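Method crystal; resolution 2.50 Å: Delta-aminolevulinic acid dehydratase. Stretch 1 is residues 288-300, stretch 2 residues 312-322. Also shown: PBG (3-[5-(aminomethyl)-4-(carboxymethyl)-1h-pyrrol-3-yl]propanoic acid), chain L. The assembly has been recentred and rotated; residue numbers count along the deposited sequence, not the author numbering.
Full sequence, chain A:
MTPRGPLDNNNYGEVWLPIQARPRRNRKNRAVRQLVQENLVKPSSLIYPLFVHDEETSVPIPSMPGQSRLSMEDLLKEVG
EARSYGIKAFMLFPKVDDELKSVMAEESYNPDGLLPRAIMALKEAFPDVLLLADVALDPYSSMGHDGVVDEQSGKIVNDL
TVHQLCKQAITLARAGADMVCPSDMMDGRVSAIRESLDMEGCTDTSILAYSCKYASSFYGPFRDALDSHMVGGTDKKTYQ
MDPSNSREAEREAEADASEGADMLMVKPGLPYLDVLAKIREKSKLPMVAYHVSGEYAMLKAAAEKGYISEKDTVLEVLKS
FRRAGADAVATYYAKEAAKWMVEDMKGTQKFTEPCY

Stretch 1 (288-300) VAYHVSGEYAMLK
Stretch 2 312-322: DTVLEVLKSFR

Residues 288-291 continue a strand that begins earlier in the chain (phi/psi: Val 288 and Ala 289 near -125/150, Tyr 290 -116/114, His 291 -81/96). Val 292 (-85/165), at the N-cap, leads into the helix that starts at Ser 293 and continues beyond Lys 300. Helix 312-322 (both helices about -60/-45) runs back against both, at 151° to the strand (axes 10.0 Å apart at closest) and 148° to the first helix (11.3 Å). Register is set by CA pairs Ala 289-Phe 321, 7.1 Å, and Leu 299-Val 314, 7.8 Å.

No hydrogen bond crosses the interface; it is held by van der Waals packing. Small Ala 289 leaves room for the Phe 321 ring (chi1 -85°, chi2 -68°), its CB 3.5 Å from Phe 321 CD1. Branched Leu 299 (chi1 -100°, between wells; chi2 t) brings CD1 to 3.7 Å from CG2 of Val 314 (t), an apolar contact, and CD2 to 3.3 Å from OG1 of Thr 313 (p), a hydroxyl satisfied by a hydrogen bond just outside the stretch.

Aromatic contacts centre on His 291 (chi1 t, chi2 -140°). CG1 of Val 317 (t), a methyl compact enough to lie on a ring, sits over its face, 4.1 Å from the centroid, a CH-pi contact. The Phe 321 ring lies oblique, centroids 5.7 Å apart, planes at 72°.

Polar bonds serve the turn and ligand. Glu 295 (m, t, 73°) accepts Val 292 N at OE2, 3.0 Å. At the helix start, Ser 293 (p) binds the propanoate carboxylate of PBG: N to O3A 2.9 Å, OG to O4A 2.8 Å.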

# COMPACT_ATOMS: atom_id res chain seq x y z
N VAL A 288 23.44 0.32 7.17
CA VAL A 288 24.79 -0.19 7.06
C VAL A 288 24.69 -1.68 7.08
O VAL A 288 23.82 -2.24 7.73
CB VAL A 288 25.70 0.31 8.24
CG1 VAL A 288 27.13 0.06 7.96
CG2 VAL A 288 25.49 1.80 8.48
N ALA A 289 25.56 -2.33 6.33
CA ALA A 289 25.65 -3.79 6.30
C ALA A 289 27.09 -4.20 6.66
O ALA A 289 28.01 -3.45 6.41
CB ALA A 289 25.25 -4.29 4.95
N TYR A 290 27.27 -5.36 7.27
CA TYR A 290 28.59 -5.83 7.66
C TYR A 290 28.92 -7.11 6.89
O TYR A 290 28.28 -8.15 7.07
CB TYR A 290 28.62 -6.12 9.15
CG TYR A 290 29.98 -6.01 9.81
CD1 TYR A 290 31.08 -6.73 9.36
CD2 TYR A 290 30.16 -5.21 10.93
CE1 TYR A 290 32.34 -6.63 10.02
CE2 TYR A 290 31.39 -5.09 11.57
CZ TYR A 290 32.47 -5.80 11.12
OH TYR A 290 33.65 -5.65 11.82
N HIS A 291 29.94 -6.99 6.04
CA HIS A 291 30.55 -8.11 5.35
C HIS A 291 31.54 -8.75 6.34
O HIS A 291 32.68 -8.27 6.46
CB HIS A 291 31.27 -7.59 4.11
CG HIS A 291 31.69 -8.65 3.15
ND1 HIS A 291 32.90 -8.59 2.49
CD2 HIS A 291 31.07 -9.77 2.71
CE1 HIS A 291 33.00 -9.64 1.68
NE2 HIS A 291 31.90 -10.36 1.79
N VAL A 292 31.10 -9.80 7.03
CA VAL A 292 31.78 -10.25 8.24
C VAL A 292 32.95 -11.18 7.97
O VAL A 292 33.10 -11.72 6.88
CB VAL A 292 30.82 -10.98 9.19
CG1 VAL A 292 29.60 -10.13 9.47
CG2 VAL A 292 30.44 -12.35 8.65
N SER A 293 33.77 -11.36 9.01
CA SER A 293 35.02 -12.09 8.92
C SER A 293 34.88 -13.42 8.18
O SER A 293 35.71 -13.78 7.37
CB SER A 293 35.52 -12.36 10.33
OG SER A 293 34.63 -13.19 11.06
N GLY A 294 33.82 -14.14 8.46
CA GLY A 294 33.62 -15.43 7.83
C GLY A 294 33.39 -15.31 6.34
O GLY A 294 33.89 -16.11 5.57
N GLU A 295 32.63 -14.29 5.96
CA GLU A 295 32.41 -13.99 4.56
C GLU A 295 33.73 -13.63 3.87
O GLU A 295 33.96 -14.07 2.76
CB GLU A 295 31.41 -12.85 4.40
CG GLU A 295 30.01 -13.14 4.97
CD GLU A 295 29.08 -11.97 4.80
OE1 GLU A 295 28.67 -11.74 3.63
OE2 GLU A 295 28.83 -11.27 5.82
N TYR A 296 34.57 -12.86 4.55
CA TYR A 296 35.91 -12.49 4.08
C TYR A 296 36.80 -13.71 3.86
O TYR A 296 37.44 -13.84 2.83
CB TYR A 296 36.57 -11.55 5.12
CG TYR A 296 37.98 -11.10 4.77
CD1 TYR A 296 38.20 -10.04 3.89
CD2 TYR A 296 39.09 -11.74 5.32
CE1 TYR A 296 39.52 -9.61 3.58
CE2 TYR A 296 40.36 -11.33 5.03
CZ TYR A 296 40.59 -10.28 4.15
OH TYR A 296 41.88 -9.90 3.86
N ALA A 297 36.78 -14.61 4.83
CA ALA A 297 37.57 -15.85 4.76
C ALA A 297 37.16 -16.69 3.56
O ALA A 297 38.02 -17.23 2.85
CB ALA A 297 37.40 -16.64 6.04
N MET A 298 35.86 -16.79 3.30
CA MET A 298 35.40 -17.58 2.18
C MET A 298 35.99 -17.09 0.84
O MET A 298 36.46 -17.87 0.02
CB MET A 298 33.88 -17.59 2.14
CG MET A 298 33.27 -18.62 3.08
SD MET A 298 31.47 -18.45 3.26
CE MET A 298 30.95 -18.76 1.58
N LEU A 299 35.94 -15.78 0.64
CA LEU A 299 36.39 -15.16 -0.59
C LEU A 299 37.86 -15.42 -0.75
O LEU A 299 38.28 -15.87 -1.82
CB LEU A 299 36.13 -13.64 -0.56
CG LEU A 299 34.89 -13.16 -1.33
CD1 LEU A 299 34.63 -11.67 -1.23
CD2 LEU A 299 35.06 -13.54 -2.79
N LYS A 300 38.63 -15.11 0.30
CA LYS A 300 40.09 -15.35 0.32
C LYS A 300 40.46 -16.79 0.09
O LYS A 300 41.35 -17.10 -0.70
CB LYS A 300 40.70 -14.95 1.67
CG LYS A 300 41.01 -13.48 1.81
CD LYS A 300 42.29 -13.06 1.01
CE LYS A 300 42.44 -11.52 1.02
NZ LYS A 300 43.52 -11.03 0.16
N ASP A 312 37.03 -9.46 -9.18
CA ASP A 312 35.71 -9.38 -9.80
C ASP A 312 34.63 -9.64 -8.76
O ASP A 312 33.65 -8.92 -8.69
CB ASP A 312 35.54 -10.42 -10.89
CG ASP A 312 36.42 -10.18 -12.08
OD1 ASP A 312 36.59 -9.01 -12.49
OD2 ASP A 312 36.90 -11.20 -12.64
N THR A 313 34.84 -10.68 -7.96
CA THR A 313 33.87 -11.13 -7.03
C THR A 313 33.74 -10.10 -5.88
O THR A 313 32.65 -9.71 -5.55
CB THR A 313 34.19 -12.61 -6.58
OG1 THR A 313 35.45 -12.67 -5.90
CG2 THR A 313 34.28 -13.52 -7.81
N VAL A 314 34.85 -9.58 -5.36
CA VAL A 314 34.77 -8.52 -4.35
C VAL A 314 33.96 -7.33 -4.86
O VAL A 314 33.06 -6.86 -4.19
CB VAL A 314 36.14 -8.05 -3.83
CG1 VAL A 314 36.01 -6.76 -3.06
CG2 VAL A 314 36.77 -9.11 -2.92
N LEU A 315 34.24 -6.85 -6.07
CA LEU A 315 33.55 -5.68 -6.62
C LEU A 315 32.08 -5.92 -6.89
O LEU A 315 31.29 -4.97 -6.81
CB LEU A 315 34.23 -5.20 -7.92
CG LEU A 315 35.69 -4.70 -7.82
CD1 LEU A 315 36.32 -4.28 -9.15
CD2 LEU A 315 35.77 -3.56 -6.81
N GLU A 316 31.69 -7.16 -7.22
CA GLU A 316 30.26 -7.51 -7.40
C GLU A 316 29.54 -7.59 -6.04
O GLU A 316 28.40 -7.15 -5.88
CB GLU A 316 30.16 -8.83 -8.14
CG GLU A 316 28.76 -9.42 -8.25
CD GLU A 316 28.69 -10.65 -9.15
OE1 GLU A 316 29.68 -10.95 -9.89
OE2 GLU A 316 27.64 -11.34 -9.14
N VAL A 317 30.22 -8.15 -5.06
CA VAL A 317 29.71 -8.25 -3.72
C VAL A 317 29.37 -6.86 -3.22
O VAL A 317 28.27 -6.62 -2.77
CB VAL A 317 30.75 -8.96 -2.81
CG1 VAL A 317 30.46 -8.69 -1.32
CG2 VAL A 317 30.78 -10.44 -3.13
N LEU A 318 30.30 -5.93 -3.34
CA LEU A 318 30.05 -4.56 -2.86
C LEU A 318 28.88 -3.87 -3.60
O LEU A 318 28.05 -3.20 -2.99
CB LEU A 318 31.32 -3.73 -2.95
CG LEU A 318 32.54 -4.23 -2.16
CD1 LEU A 318 33.70 -3.30 -2.36
CD2 LEU A 318 32.21 -4.38 -0.68
N LYS A 319 28.80 -4.08 -4.91
CA LYS A 319 27.67 -3.62 -5.68
C LYS A 319 26.37 -4.25 -5.19
O LYS A 319 25.36 -3.56 -5.09
CB LYS A 319 27.85 -3.91 -7.18
CG LYS A 319 26.81 -3.33 -8.09
CD LYS A 319 26.70 -1.82 -7.97
CE LYS A 319 27.91 -1.09 -8.48
NZ LYS A 319 28.09 -1.19 -9.98
N SER A 320 26.42 -5.53 -4.86
CA SER A 320 25.24 -6.21 -4.31
C SER A 320 24.73 -5.62 -2.96
O SER A 320 23.55 -5.43 -2.82
CB SER A 320 25.49 -7.72 -4.20
OG SER A 320 25.51 -8.30 -5.51
N PHE A 321 25.60 -5.32 -2.02
CA PHE A 321 25.19 -4.67 -0.75
C PHE A 321 24.47 -3.35 -0.99
O PHE A 321 23.53 -2.95 -0.28
CB PHE A 321 26.40 -4.34 0.10
CG PHE A 321 26.86 -5.45 0.92
CD1 PHE A 321 26.08 -5.92 1.98
CD2 PHE A 321 28.08 -6.05 0.67
CE1 PHE A 321 26.53 -6.98 2.73
CE2 PHE A 321 28.52 -7.07 1.44
CZ PHE A 321 27.75 -7.54 2.45
N ARG A 322 24.96 -2.67 -2.00
CA ARG A 322 24.50 -1.37 -2.33
C ARG A 322 23.12 -1.45 -3.00
O ARG A 322 22.21 -0.75 -2.61
CB ARG A 322 25.57 -0.74 -3.18
CG ARG A 322 25.57 0.72 -3.15
CD ARG A 322 26.57 1.43 -2.21
NE ARG A 322 26.37 2.81 -2.68
CZ ARG A 322 25.74 3.80 -2.06
NH1 ARG A 322 25.55 4.95 -2.69
NH2 ARG A 322 25.36 3.70 -0.81
CHA PBG L . 31.11 -8.46 19.23
C1A PBG L . 31.34 -8.48 17.75
C2A PBG L . 31.38 -9.60 16.94
C3A PBG L . 31.61 -9.13 15.66
C4A PBG L . 31.61 -7.75 15.72
NA PBG L . 31.48 -7.38 17.00
C5A PBG L . 31.37 -11.06 17.34
C6A PBG L . 30.11 -11.59 17.88
O1A PBG L . 29.28 -10.75 18.32
O2A PBG L . 29.95 -12.83 17.98
C7A PBG L . 31.81 -9.98 14.46
C8A PBG L . 32.34 -9.31 13.25
C9A PBG L . 32.84 -10.16 12.15
O3A PBG L . 33.63 -9.66 11.36
O4A PBG L . 32.73 -11.40 12.14
N1 PBG L . 29.91 -7.85 19.72